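Local atomic coordinates of probable disease resistance protein At5g66900 (Arabidopsis thaliana, PDB entry 7L7W), a protein that probably acts as a helper immune receptor in plant disease resistance, forming a calcium-permeable, nonselective cation channel in the membrane that leads to cell death. Residues E49-L54 / L112-I117. The protein carries 2 engineered substitutions. Residues are numbered along the deposited sequence; the frame is centred on the assembly and turned at random.
Sequences EILFPL and LKFCQI
In the four-helix bundle of the RPW8-like coiled-coil domain, helix 38-60 packs against the end of helix 97-114, where the chain leaves the helix through a type I turn from Phe114 to Ile117. No hydrogen bond joins the two segments; the contact is apolar. Leu54 shows its logic. Its CB points toward the partner, and CG stands anti to the backbone N (chi1 -175°), so both methyls extend toward the end of helix 97-114. There the branch divides: Leu54 CD1 lies 3.7 Å from Ile117 CG2, while Leu54 CD2 meets the Phe114 ring at its edge, near the ring plane, 3.5 Å from Phe114 CE2, and also borders Ile117 CG2. A forked leucine can thus fill the angle between the two, and the broad flat ring of Phe114 also reaches Leu51, with Leu51 CD1 3.9 Å from Phe114 CD2, and Leu75 of helix 70-88. Leu51 in turn touches Leu24 of helix 20-32, so side chains from all four helices of the bundle meet here. Cys115, small enough for the close backbone approach (6.1 Å from Cys115 CA to Leu51 CA), lays its sulfur beside helix 38-60. Ile50 CG2 borders Cys115 SG at 4.0 Å, and Cys115 SG rests 3.6 Å from Leu51 CA.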
# COMPACT_ATOMS: atom_id res chain seq x y z
N GLU A 49 15.23 -22.21 -1.38
CA GLU A 49 16.63 -22.59 -1.34
C GLU A 49 16.84 -23.83 -0.49
O GLU A 49 17.77 -24.60 -0.76
CB GLU A 49 17.48 -21.41 -0.87
CG GLU A 49 17.69 -20.39 -1.99
CD GLU A 49 18.51 -19.17 -1.59
OE1 GLU A 49 18.32 -18.64 -0.46
OE2 GLU A 49 19.32 -18.72 -2.43
N ILE A 50 15.98 -24.04 0.51
CA ILE A 50 15.95 -25.34 1.19
C ILE A 50 15.53 -26.44 0.22
O ILE A 50 16.13 -27.53 0.17
CB ILE A 50 14.97 -25.31 2.38
CG1 ILE A 50 15.46 -24.38 3.49
CG2 ILE A 50 14.70 -26.72 2.90
CD1 ILE A 50 14.35 -24.08 4.50
N LEU A 51 14.47 -26.19 -0.55
CA LEU A 51 13.95 -27.21 -1.45
C LEU A 51 14.87 -27.48 -2.64
O LEU A 51 14.79 -28.56 -3.24
CB LEU A 51 12.55 -26.79 -1.93
CG LEU A 51 11.92 -27.48 -3.14
CD1 LEU A 51 11.29 -28.81 -2.73
CD2 LEU A 51 10.90 -26.56 -3.81
N PHE A 52 15.75 -26.54 -2.98
CA PHE A 52 16.54 -26.64 -4.21
C PHE A 52 17.46 -27.86 -4.29
O PHE A 52 17.53 -28.48 -5.37
CB PHE A 52 17.33 -25.34 -4.40
CG PHE A 52 18.09 -25.29 -5.67
CD1 PHE A 52 17.44 -25.06 -6.87
CD2 PHE A 52 19.46 -25.52 -5.68
CE1 PHE A 52 18.14 -25.04 -8.07
CE2 PHE A 52 20.17 -25.50 -6.88
CZ PHE A 52 19.50 -25.26 -8.07
N PRO A 53 18.21 -28.23 -3.26
CA PRO A 53 19.04 -29.43 -3.39
C PRO A 53 18.22 -30.70 -3.56
O PRO A 53 18.64 -31.64 -4.24
CB PRO A 53 19.85 -29.45 -2.08
CG PRO A 53 19.72 -28.09 -1.53
CD PRO A 53 18.36 -27.64 -1.92
N LEU A 54 17.04 -30.74 -2.93
CA LEU A 54 16.16 -31.89 -3.11
C LEU A 54 15.71 -32.00 -4.56
O LEU A 54 15.60 -33.12 -5.10
CB LEU A 54 14.97 -31.75 -2.16
CG LEU A 54 13.99 -32.90 -2.11
CD1 LEU A 54 13.86 -33.33 -0.67
CD2 LEU A 54 12.67 -32.40 -2.64
N LEU A 112 7.52 -26.54 1.93
CA LEU A 112 8.17 -27.09 3.11
C LEU A 112 7.71 -28.52 3.37
O LEU A 112 8.54 -29.40 3.61
CB LEU A 112 7.90 -26.20 4.32
CG LEU A 112 8.74 -24.92 4.30
CD1 LEU A 112 8.60 -24.17 5.61
CD2 LEU A 112 10.20 -25.20 4.00
N LYS A 113 6.40 -28.78 3.27
CA LYS A 113 5.96 -30.15 3.53
C LYS A 113 6.55 -31.11 2.51
O LYS A 113 6.93 -32.23 2.86
CB LYS A 113 4.43 -30.25 3.54
CG LYS A 113 3.96 -31.63 4.03
CD LYS A 113 2.67 -32.09 3.36
CE LYS A 113 2.84 -32.26 1.85
NZ LYS A 113 2.98 -33.69 1.42
N PHE A 114 6.69 -30.66 1.27
CA PHE A 114 7.28 -31.51 0.25
C PHE A 114 8.71 -31.89 0.61
O PHE A 114 9.17 -32.98 0.24
CB PHE A 114 7.23 -30.81 -1.10
CG PHE A 114 7.61 -31.70 -2.22
CD1 PHE A 114 6.63 -32.39 -2.92
CD2 PHE A 114 8.95 -31.89 -2.55
CE1 PHE A 114 6.98 -33.25 -3.95
CE2 PHE A 114 9.31 -32.76 -3.58
CZ PHE A 114 8.32 -33.43 -4.29
N CYS A 115 9.43 -31.02 1.31
CA CYS A 115 10.80 -31.34 1.69
C CYS A 115 10.90 -32.48 2.69
O CYS A 115 12.02 -32.82 3.09
CB CYS A 115 11.47 -30.09 2.26
SG CYS A 115 11.79 -28.79 1.03
N GLN A 116 9.78 -33.07 3.12
CA GLN A 116 9.77 -34.29 3.92
C GLN A 116 9.50 -35.53 3.06
O GLN A 116 9.03 -36.56 3.58
CB GLN A 116 8.73 -34.20 5.04
CG GLN A 116 8.65 -32.85 5.75
CD GLN A 116 9.95 -32.46 6.44
OE1 GLN A 116 10.59 -33.30 7.09
NE2 GLN A 116 10.34 -31.19 6.32
N ILE A 117 9.75 -35.45 1.77
CA ILE A 117 9.49 -36.56 0.88
C ILE A 117 10.54 -37.65 1.11
O ILE A 117 11.73 -37.36 1.28
CB ILE A 117 9.47 -36.07 -0.58
CG1 ILE A 117 9.04 -37.19 -1.53
CG2 ILE A 117 10.80 -35.44 -0.97
CD1 ILE A 117 7.57 -37.17 -1.85